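Long-range contacts in N5-carboxyaminoimidazole ribonucleotide synthetase (Bacillus anthracis, PDB 3QFF), which probably catalyses the ATP-dependent carboxylation of aminoimidazole ribonucleotide with bicarbonate, a step of purine biosynthesis, and is held here as its ADP complex: residues A[110-114]-A[153-157]; A[148-152]-A[164-170]. One frame throughout, in Å; residues are numbered along the deposited sequence.

In the fold
From the N terminus, the chain first reaches residues 110-114, where helix 113-122 begins. It then passes through strand 130-133 and helix 136-146 and runs through residues 148-152 into strand 150-154. The end of that strand returns to 110-114 and closes the larger loop, interaction 1. Beyond residues 153-157 the chain turns back as strand 164-167. Interaction 2 closes this shorter beta hairpin. The two contacts cross rather than nest, because 148-152 precedes 153-157 and 164-170 follows it. Their centres lie about 17 Å apart. Interaction 1 joins strand 150-154 to the start of helix 113-122, and interaction 2 pairs it with the neighbouring strand 164-167. Both border ADP.

Interaction 1: A[110-114]-A[153-157]; sequences TQNRF and KTTTG. With ADP (adenosine-5'-diphosphate), chain C.
Two cationic side chains, Arg-113 and Lys-153, meet at the ADP diphosphate. They cross at about a right angle, and Lys-153 CD lies over one guanidinium face, offset toward its rim. Arg-113 is extended from CG to NE, which carries NH1 to the beta-phosphate, where it donates to ADP O2B at 2.7 Å in a nearly straight bond (166°). Lys-153 NZ reaches the alpha-phosphate, 2.8 Å from ADP O2A, and also the base, 3.0 Å from ADP N7. Glu-274 pairs with Arg-113 NH2 and Glu-188 with Lys-153 NZ, so the positive charges are probably balanced from both the nucleotide and the protein.

Two backbone carbonyls of 153-157 also receive the arginine. Arg-113 N donates to Thr-155 O at 2.8 Å. Arg-113 NE adds a weak bond to Thr-154 O at 3.0 Å, in the guanidinium plane. Asn-112 CA makes a CA-H...O contact with Thr-155 O at 3.3 Å. Asn-112 is the N-cap of the helix. With CG anti to the backbone N (chi1 -179°), its OD1 reaches forward over the first turn and accepts a hydrogen bond from Thr-115 N and a weak capping bond from Phe-114 N. Its amide lies alongside Thr-155, whose OG1 bonds to Glu-184. From a capped helix start and a strand end, Arg-113 and Lys-153 thus reach ADP in the nucleotide site of an ATP-grasp enzyme.

Interaction 2: A[148-152]-A[164-170]; sequences YPSVL and QVVLRSE. With ADP (adenosine-5'-diphosphate), chain C.
Ser-150 and Leu-167 form a hydrogen-bonded pair in an antiparallel beta hairpin of the ATP-grasp domain. Ser-150 N donates to Leu-167 O at 3.0 Å, and Leu-167 N returns a bond to Ser-150 O at 2.7 Å. Leu-152 and Val-165 repeat the pattern, with Leu-152 N to Val-165 O nearly straight at 172°. Between them, Val-151 and Val-166 form a non-hydrogen-bonded pair.

The Leu-152, Val-165 and Leu-167 face is tightly packed. Leu-152 CB meets Leu-167 CD1 at 4.0 Å, and helices 136-146 and 173-182 close over these side chains. On the Val-151 face, CG1 rests against the Gln-164 amide, NE2 being 3.6 Å away, while Val-151 CG2 approaches the adenine.

Beyond the strands the solvent side begins, with a loose rim at the exposed Arg-168 and Glu-170. Tyr-148, before the cis peptide bond to Pro-149, still packs closely along 167-170. Ser-169 CA lies over one ring face, offset toward the rim. Glu-170, bent at chi2 (93°), brings its carboxylate obliquely beside the CE2 side of the ring, while Glu-170 CG lies by Tyr-148 OH. At the ring edge, in plane, Leu-167 O lies 3.2 Å from Tyr-148 CD1.

Interaction 1: A[110-114]-A[153-157]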
ATOM      1  N   THR A 110       4.202 -29.065  -5.100  1.00 30.41           N
ATOM      2  CA  THR A 110       5.056 -28.071  -5.778  1.00 29.53           C
ATOM      3  C   THR A 110       6.518 -28.155  -5.329  1.00 29.78           C
ATOM      4  O   THR A 110       7.382 -27.484  -5.883  1.00 29.39           O
ATOM      5  CB  THR A 110       4.566 -26.620  -5.547  1.00 29.28           C
ATOM      6  OG1 THR A 110       4.624 -26.313  -4.144  1.00 28.43           O
ATOM      7  CG2 THR A 110       3.148 -26.444  -6.049  1.00 28.77           C
ATOM      8  N   GLN A 111       6.792 -28.975  -4.324  1.00 29.50           N
ATOM      9  CA  GLN A 111       8.143 -29.061  -3.768  1.00 29.97           C
ATOM     10  C   GLN A 111       9.068 -30.022  -4.513  1.00 29.39           C
ATOM     11  O   GLN A 111      10.281 -30.031  -4.291  1.00 30.15           O
ATOM     12  CB  GLN A 111       8.067 -29.390  -2.272  1.00 30.42           C
ATOM     13  CG  GLN A 111       7.823 -28.148  -1.439  1.00 32.02           C
ATOM     14  CD  GLN A 111       9.051 -27.262  -1.385  1.00 34.97           C
ATOM     15  OE1 GLN A 111       9.996 -27.537  -0.633  1.00 37.41           O
ATOM     16  NE2 GLN A 111       9.056 -26.200  -2.186  1.00 34.48           N
ATOM     17  N   ASN A 112       8.496 -30.813  -5.408  1.00 28.29           N
ATOM     18  CA  ASN A 112       9.244 -31.799  -6.171  1.00 28.18           C
ATOM     19  C   ASN A 112       8.865 -31.651  -7.641  1.00 27.51           C
ATOM     20  O   ASN A 112       7.686 -31.785  -7.981  1.00 26.98           O
ATOM     21  CB  ASN A 112       8.910 -33.216  -5.656  1.00 28.22           C
ATOM     22  CG  ASN A 112       9.671 -34.318  -6.396  1.00 29.35           C
ATOM     23  OD1 ASN A 112       9.551 -34.465  -7.608  1.00 27.92           O
ATOM     24  ND2 ASN A 112      10.447 -35.116  -5.647  1.00 29.59           N
ATOM     25  N   ARG A 113       9.855 -31.365  -8.492  1.00 26.98           N
ATOM     26  CA  ARG A 113       9.616 -31.076  -9.924  1.00 28.10           C
ATOM     27  C   ARG A 113       8.878 -32.196 -10.639  1.00 27.62           C
ATOM     28  O   ARG A 113       8.041 -31.949 -11.509  1.00 27.52           O
ATOM     29  CB  ARG A 113      10.931 -30.813 -10.667  1.00 28.63           C
ATOM     30  CG  ARG A 113      11.670 -29.557 -10.233  1.00 31.84           C
ATOM     31  CD  ARG A 113      12.747 -29.200 -11.261  1.00 36.21           C
ATOM     32  NE  ARG A 113      13.615 -28.133 -10.770  1.00 40.83           N
ATOM     33  CZ  ARG A 113      13.384 -26.835 -10.960  1.00 42.84           C
ATOM     34  NH1 ARG A 113      14.234 -25.940 -10.470  1.00 44.56           N
ATOM     35  NH2 ARG A 113      12.310 -26.437 -11.640  1.00 41.01           N
ATOM     36  N   PHE A 114       9.196 -33.434 -10.279  1.00 27.11           N
ATOM     37  CA  PHE A 114       8.509 -34.584 -10.872  1.00 27.01           C
ATOM     38  C   PHE A 114       7.060 -34.680 -10.404  1.00 26.32           C
ATOM     39  O   PHE A 114       6.151 -34.772 -11.223  1.00 26.46           O
ATOM     40  CB  PHE A 114       9.271 -35.893 -10.599  1.00 27.74           C
ATOM     41  CG  PHE A 114       8.668 -37.084 -11.279  1.00 28.67           C
ATOM     42  CD1 PHE A 114       8.907 -37.320 -12.630  1.00 29.76           C
ATOM     43  CD2 PHE A 114       7.831 -37.944 -10.585  1.00 30.05           C
ATOM     44  CE1 PHE A 114       8.342 -38.420 -13.271  1.00 30.09           C
ATOM     45  CE2 PHE A 114       7.257 -39.048 -11.224  1.00 31.38           C
ATOM     46  CZ  PHE A 114       7.511 -39.275 -12.573  1.00 30.10           C
ATOM     47  N   LYS A 153      17.422 -31.137 -14.522  1.00 38.91           N
ATOM     48  CA  LYS A 153      17.262 -30.346 -13.302  1.00 39.04           C
ATOM     49  C   LYS A 153      17.061 -31.282 -12.116  1.00 38.74           C
ATOM     50  O   LYS A 153      16.501 -32.363 -12.280  1.00 38.45           O
ATOM     51  CB  LYS A 153      16.055 -29.404 -13.407  1.00 38.62           C
ATOM     52  CG  LYS A 153      15.765 -28.866 -14.799  1.00 39.89           C
ATOM     53  CD  LYS A 153      14.681 -27.786 -14.754  1.00 40.57           C
ATOM     54  CE  LYS A 153      14.092 -27.572 -16.140  1.00 41.08           C
ATOM     55  NZ  LYS A 153      12.743 -26.933 -16.094  1.00 39.85           N
ATOM     56  N   THR A 154      17.517 -30.871 -10.933  1.00 38.47           N
ATOM     57  CA  THR A 154      17.244 -31.632  -9.713  1.00 38.87           C
ATOM     58  C   THR A 154      15.760 -31.503  -9.368  1.00 38.91           C
ATOM     59  O   THR A 154      15.162 -30.456  -9.599  1.00 38.47           O
ATOM     60  CB  THR A 154      18.076 -31.146  -8.506  1.00 38.86           C
ATOM     61  OG1 THR A 154      17.756 -29.778  -8.219  1.00 39.99           O
ATOM     62  CG2 THR A 154      19.570 -31.278  -8.776  1.00 38.47           C
ATOM     63  N   THR A 155      15.171 -32.563  -8.819  1.00 39.08           N
ATOM     64  CA  THR A 155      13.741 -32.553  -8.493  1.00 39.68           C
ATOM     65  C   THR A 155      13.415 -31.669  -7.289  1.00 41.28           C
ATOM     66  O   THR A 155      12.310 -31.146  -7.186  1.00 40.44           O
ATOM     67  CB  THR A 155      13.182 -33.973  -8.238  1.00 39.36           C
ATOM     68  OG1 THR A 155      13.986 -34.641  -7.261  1.00 37.10           O
ATOM     69  CG2 THR A 155      13.152 -34.793  -9.526  1.00 39.02           C
ATOM     70  N   THR A 156      14.369 -31.510  -6.373  1.00 43.23           N
ATOM     71  CA  THR A 156      14.125 -30.725  -5.162  1.00 45.90           C
ATOM     72  C   THR A 156      15.220 -29.706  -4.891  1.00 47.61           C
ATOM     73  O   THR A 156      16.276 -29.726  -5.534  1.00 47.89           O
ATOM     74  CB  THR A 156      13.994 -31.618  -3.906  1.00 45.84           C
ATOM     75  OG1 THR A 156      15.255 -32.240  -3.634  1.00 46.59           O
ATOM     76  CG2 THR A 156      12.915 -32.681  -4.093  1.00 45.97           C
ATOM     77  N   GLY A 157      14.943 -28.823  -3.929  1.00 49.85           N
ATOM     78  CA  GLY A 157      15.905 -27.865  -3.394  1.00 52.37           C
ATOM     79  C   GLY A 157      16.628 -27.075  -4.459  1.00 54.64           C
ATOM     80  O   GLY A 157      17.820 -27.299  -4.699  1.00 54.97           O
TER
HETATM   81  PB  ADP C 400      14.375 -22.506 -11.472  1.00 62.88           P
HETATM   82  O1B ADP C 400      15.809 -22.462 -10.999  1.00 62.84           O
HETATM   83  O2B ADP C 400      13.482 -23.335 -10.574  1.00 62.26           O
HETATM   84  O3B ADP C 400      13.821 -21.146 -11.828  1.00 62.65           O
HETATM   85  PA  ADP C 400      13.401 -23.340 -14.091  1.00 60.58           P
HETATM   86  O1A ADP C 400      12.437 -22.178 -13.964  1.00 61.16           O
HETATM   87  O2A ADP C 400      12.876 -24.744 -14.291  1.00 60.28           O
HETATM   88  O3A ADP C 400      14.453 -23.352 -12.856  1.00 61.78           O
HETATM   89  O5' ADP C 400      14.357 -23.045 -15.349  1.00 59.78           O
HETATM   90  C5' ADP C 400      15.253 -21.936 -15.319  1.00 59.37           C
HETATM   91  C4' ADP C 400      15.358 -21.335 -16.712  1.00 58.68           C
HETATM   92  O4' ADP C 400      15.820 -22.335 -17.623  1.00 57.97           O
HETATM   93  C3' ADP C 400      14.009 -20.862 -17.231  1.00 58.29           C
HETATM   94  O3' ADP C 400      13.831 -19.461 -17.001  1.00 59.10           O
HETATM   95  C2' ADP C 400      14.040 -21.196 -18.710  1.00 58.33           C
HETATM   96  O2' ADP C 400      14.470 -20.055 -19.457  1.00 57.59           O
HETATM   97  C1' ADP C 400      15.081 -22.295 -18.849  1.00 57.50           C
HETATM   98  N9  ADP C 400      14.414 -23.606 -19.088  1.00 56.66           N
HETATM   99  C8  ADP C 400      14.040 -24.490 -18.138  1.00 56.00           C
HETATM  100  N7  ADP C 400      13.460 -25.586 -18.686  1.00 55.36           N
HETATM  101  C5  ADP C 400      13.456 -25.419 -20.019  1.00 54.99           C
HETATM  102  C6  ADP C 400      12.991 -26.200 -21.193  1.00 54.68           C
HETATM  103  N6  ADP C 400      12.400 -27.412 -21.043  1.00 52.96           N
HETATM  104  N1  ADP C 400      13.179 -25.654 -22.421  1.00 54.85           N
HETATM  105  C2  ADP C 400      13.761 -24.452 -22.591  1.00 54.93           C
HETATM  106  N3  ADP C 400      14.204 -23.695 -21.571  1.00 55.17           N
HETATM  107  C4  ADP C 400      14.087 -24.114 -20.284  1.00 55.74           C

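Interaction 2: A[148-152]-A[164-170]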
ATOM      1  N   TYR A 148      18.513 -34.337 -28.139  1.00 51.14           N
ATOM      2  CA  TYR A 148      19.027 -32.994 -27.882  1.00 50.61           C
ATOM      3  C   TYR A 148      18.216 -31.936 -28.640  1.00 49.90           C
ATOM      4  O   TYR A 148      17.679 -32.222 -29.722  1.00 49.95           O
ATOM      5  CB  TYR A 148      20.505 -32.902 -28.275  1.00 51.22           C
ATOM      6  CG  TYR A 148      21.403 -33.874 -27.538  1.00 52.27           C
ATOM      7  CD1 TYR A 148      21.840 -33.607 -26.239  1.00 53.23           C
ATOM      8  CD2 TYR A 148      21.819 -35.060 -28.145  1.00 53.62           C
ATOM      9  CE1 TYR A 148      22.665 -34.503 -25.557  1.00 53.64           C
ATOM     10  CE2 TYR A 148      22.645 -35.960 -27.475  1.00 53.90           C
ATOM     11  CZ  TYR A 148      23.062 -35.672 -26.185  1.00 53.70           C
ATOM     12  OH  TYR A 148      23.872 -36.560 -25.527  1.00 54.31           O
ATOM     13  N   PRO A 149      18.100 -30.718 -28.073  1.00 48.88           N
ATOM     14  CA  PRO A 149      18.573 -30.312 -26.750  1.00 48.18           C
ATOM     15  C   PRO A 149      17.616 -30.668 -25.602  1.00 47.49           C
ATOM     16  O   PRO A 149      16.434 -30.943 -25.836  1.00 47.45           O
ATOM     17  CB  PRO A 149      18.719 -28.797 -26.883  1.00 48.24           C
ATOM     18  CG  PRO A 149      17.736 -28.413 -27.915  1.00 48.30           C
ATOM     19  CD  PRO A 149      17.610 -29.569 -28.857  1.00 48.94           C
ATOM     20  N   SER A 150      18.148 -30.662 -24.379  1.00 46.55           N
ATOM     21  CA  SER A 150      17.402 -31.031 -23.176  1.00 45.65           C
ATOM     22  C   SER A 150      17.970 -30.337 -21.954  1.00 44.69           C
ATOM     23  O   SER A 150      19.046 -29.735 -22.012  1.00 44.56           O
ATOM     24  CB  SER A 150      17.432 -32.547 -22.961  1.00 45.90           C
ATOM     25  OG  SER A 150      16.600 -33.212 -23.894  1.00 46.95           O
ATOM     26  N   VAL A 151      17.239 -30.420 -20.848  1.00 43.39           N
ATOM     27  CA  VAL A 151      17.669 -29.831 -19.593  1.00 42.50           C
ATOM     28  C   VAL A 151      17.501 -30.838 -18.450  1.00 41.94           C
ATOM     29  O   VAL A 151      16.413 -31.390 -18.247  1.00 41.63           O
ATOM     30  CB  VAL A 151      16.879 -28.543 -19.269  1.00 42.59           C
ATOM     31  CG1 VAL A 151      17.485 -27.836 -18.080  1.00 42.66           C
ATOM     32  CG2 VAL A 151      16.841 -27.611 -20.485  1.00 43.33           C
ATOM     33  N   LEU A 152      18.588 -31.074 -17.720  1.00 41.01           N
ATOM     34  CA  LEU A 152      18.551 -31.899 -16.527  1.00 40.17           C
ATOM     35  C   LEU A 152      18.481 -30.998 -15.311  1.00 39.76           C
ATOM     36  O   LEU A 152      19.370 -30.187 -15.099  1.00 39.81           O
ATOM     37  CB  LEU A 152      19.793 -32.789 -16.445  1.00 39.87           C
ATOM     38  CG  LEU A 152      19.782 -33.879 -15.368  1.00 38.89           C
ATOM     39  CD1 LEU A 152      18.745 -34.941 -15.698  1.00 37.25           C
ATOM     40  CD2 LEU A 152      21.168 -34.495 -15.262  1.00 39.07           C
ATOM     41  N   GLN A 164      21.017 -27.334 -12.294  1.00 61.04           N
ATOM     42  CA  GLN A 164      20.690 -27.801 -13.648  1.00 60.09           C
ATOM     43  C   GLN A 164      21.848 -27.803 -14.656  1.00 59.39           C
ATOM     44  O   GLN A 164      22.849 -27.109 -14.467  1.00 59.26           O
ATOM     45  CB  GLN A 164      19.437 -27.099 -14.209  1.00 60.29           C
ATOM     46  CG  GLN A 164      19.560 -25.632 -14.572  1.00 60.20           C
ATOM     47  CD  GLN A 164      18.278 -25.110 -15.219  1.00 61.01           C
ATOM     48  OE1 GLN A 164      17.214 -25.091 -14.594  1.00 60.12           O
ATOM     49  NE2 GLN A 164      18.377 -24.693 -16.480  1.00 60.99           N
ATOM     50  N   VAL A 165      21.696 -28.608 -15.709  1.00 58.53           N
ATOM     51  CA  VAL A 165      22.688 -28.764 -16.774  1.00 57.87           C
ATOM     52  C   VAL A 165      21.964 -28.867 -18.118  1.00 57.66           C
ATOM     53  O   VAL A 165      21.121 -29.740 -18.308  1.00 57.54           O
ATOM     54  CB  VAL A 165      23.565 -30.041 -16.561  1.00 57.91           C
ATOM     55  CG1 VAL A 165      24.416 -30.341 -17.792  1.00 57.51           C
ATOM     56  CG2 VAL A 165      24.442 -29.914 -15.313  1.00 57.14           C
ATOM     57  N   VAL A 166      22.291 -27.973 -19.046  1.00 57.58           N
ATOM     58  CA  VAL A 166      21.664 -27.980 -20.375  1.00 57.60           C
ATOM     59  C   VAL A 166      22.452 -28.871 -21.338  1.00 57.77           C
ATOM     60  O   VAL A 166      23.651 -28.675 -21.542  1.00 57.83           O
ATOM     61  CB  VAL A 166      21.501 -26.542 -20.957  1.00 57.73           C
ATOM     62  CG1 VAL A 166      20.800 -26.576 -22.319  1.00 57.30           C
ATOM     63  CG2 VAL A 166      20.737 -25.644 -19.983  1.00 57.19           C
ATOM     64  N   LEU A 167      21.768 -29.851 -21.921  1.00 57.94           N
ATOM     65  CA  LEU A 167      22.408 -30.821 -22.801  1.00 58.23           C
ATOM     66  C   LEU A 167      22.139 -30.510 -24.271  1.00 58.39           C
ATOM     67  O   LEU A 167      21.086 -30.853 -24.809  1.00 58.24           O
ATOM     68  CB  LEU A 167      21.973 -32.256 -22.456  1.00 58.25           C
ATOM     69  CG  LEU A 167      22.516 -32.896 -21.173  1.00 58.12           C
ATOM     70  CD1 LEU A 167      21.686 -32.509 -19.965  1.00 58.41           C
ATOM     71  CD2 LEU A 167      22.546 -34.408 -21.310  1.00 58.71           C
ATOM     72  N   ARG A 168      23.105 -29.854 -24.909  1.00 58.74           N
ATOM     73  CA  ARG A 168      23.005 -29.511 -26.330  1.00 58.94           C
ATOM     74  C   ARG A 168      23.662 -30.578 -27.198  1.00 58.91           C
ATOM     75  O   ARG A 168      23.183 -30.877 -28.293  1.00 58.98           O
ATOM     76  CB  ARG A 168      23.630 -28.140 -26.604  1.00 58.96           C
ATOM     77  CG  ARG A 168      22.963 -27.007 -25.841  1.00 59.59           C
ATOM     78  CD  ARG A 168      23.665 -25.684 -26.070  1.00 60.43           C
ATOM     79  NE  ARG A 168      23.369 -24.726 -25.003  1.00 60.88           N
ATOM     80  CZ  ARG A 168      22.297 -23.939 -24.968  1.00 61.01           C
ATOM     81  NH1 ARG A 168      21.392 -23.983 -25.940  1.00 61.41           N
ATOM     82  NH2 ARG A 168      22.126 -23.107 -23.951  1.00 61.42           N
ATOM     83  N   SER A 169      24.752 -31.152 -26.691  1.00 58.91           N
ATOM     84  CA  SER A 169      25.491 -32.201 -27.391  1.00 59.04           C
ATOM     85  C   SER A 169      25.970 -33.279 -26.420  1.00 59.10           C
ATOM     86  O   SER A 169      25.977 -33.064 -25.205  1.00 59.05           O
ATOM     87  CB  SER A 169      26.692 -31.591 -28.113  1.00 58.73           C
ATOM     88  OG  SER A 169      27.529 -30.924 -27.186  1.00 58.24           O
ATOM     89  N   GLU A 170      26.390 -34.425 -26.964  1.00 59.41           N
ATOM     90  CA  GLU A 170      26.995 -35.505 -26.165  1.00 59.53           C
ATOM     91  C   GLU A 170      28.154 -35.003 -25.301  1.00 59.25           C
ATOM     92  O   GLU A 170      28.521 -35.635 -24.306  1.00 59.24           O
ATOM     93  CB  GLU A 170      27.475 -36.657 -27.052  1.00 59.73           C
ATOM     94  CG  GLU A 170      26.365 -37.507 -27.652  1.00 61.19           C
ATOM     95  CD  GLU A 170      25.937 -37.032 -29.032  1.00 63.31           C
ATOM     96  OE1 GLU A 170      25.512 -35.861 -29.168  1.00 63.63           O
ATOM     97  OE2 GLU A 170      26.023 -37.840 -29.984  1.00 64.31           O
TER
HETATM   98  PB  ADP C 400      14.375 -22.506 -11.472  1.00 62.88           P
HETATM   99  O1B ADP C 400      15.809 -22.462 -10.999  1.00 62.84           O
HETATM  100  O2B ADP C 400      13.482 -23.335 -10.574  1.00 62.26           O
HETATM  101  O3B ADP C 400      13.821 -21.146 -11.828  1.00 62.65           O
HETATM  102  PA  ADP C 400      13.401 -23.340 -14.091  1.00 60.58           P
HETATM  103  O1A ADP C 400      12.437 -22.178 -13.964  1.00 61.16           O
HETATM  104  O2A ADP C 400      12.876 -24.744 -14.291  1.00 60.28           O
HETATM  105  O3A ADP C 400      14.453 -23.352 -12.856  1.00 61.78           O
HETATM  106  O5' ADP C 400      14.357 -23.045 -15.349  1.00 59.78           O
HETATM  107  C5' ADP C 400      15.253 -21.936 -15.319  1.00 59.37           C
HETATM  108  C4' ADP C 400      15.358 -21.335 -16.712  1.00 58.68           C
HETATM  109  O4' ADP C 400      15.820 -22.335 -17.623  1.00 57.97           O
HETATM  110  C3' ADP C 400      14.009 -20.862 -17.231  1.00 58.29           C
HETATM  111  O3' ADP C 400      13.831 -19.461 -17.001  1.00 59.10           O
HETATM  112  C2' ADP C 400      14.040 -21.196 -18.710  1.00 58.33           C
HETATM  113  O2' ADP C 400      14.470 -20.055 -19.457  1.00 57.59           O
HETATM  114  C1' ADP C 400      15.081 -22.295 -18.849  1.00 57.50           C
HETATM  115  N9  ADP C 400      14.414 -23.606 -19.088  1.00 56.66           N
HETATM  116  C8  ADP C 400      14.040 -24.490 -18.138  1.00 56.00           C
HETATM  117  N7  ADP C 400      13.460 -25.586 -18.686  1.00 55.36           N
HETATM  118  C5  ADP C 400      13.456 -25.419 -20.019  1.00 54.99           C
HETATM  119  C6  ADP C 400      12.991 -26.200 -21.193  1.00 54.68           C
HETATM  120  N6  ADP C 400      12.400 -27.412 -21.043  1.00 52.96           N
HETATM  121  N1  ADP C 400      13.179 -25.654 -22.421  1.00 54.85           N
HETATM  122  C2  ADP C 400      13.761 -24.452 -22.591  1.00 54.93           C
HETATM  123  N3  ADP C 400      14.204 -23.695 -21.571  1.00 55.17           N
HETATM  124  C4  ADP C 400      14.087 -24.114 -20.284  1.00 55.74           C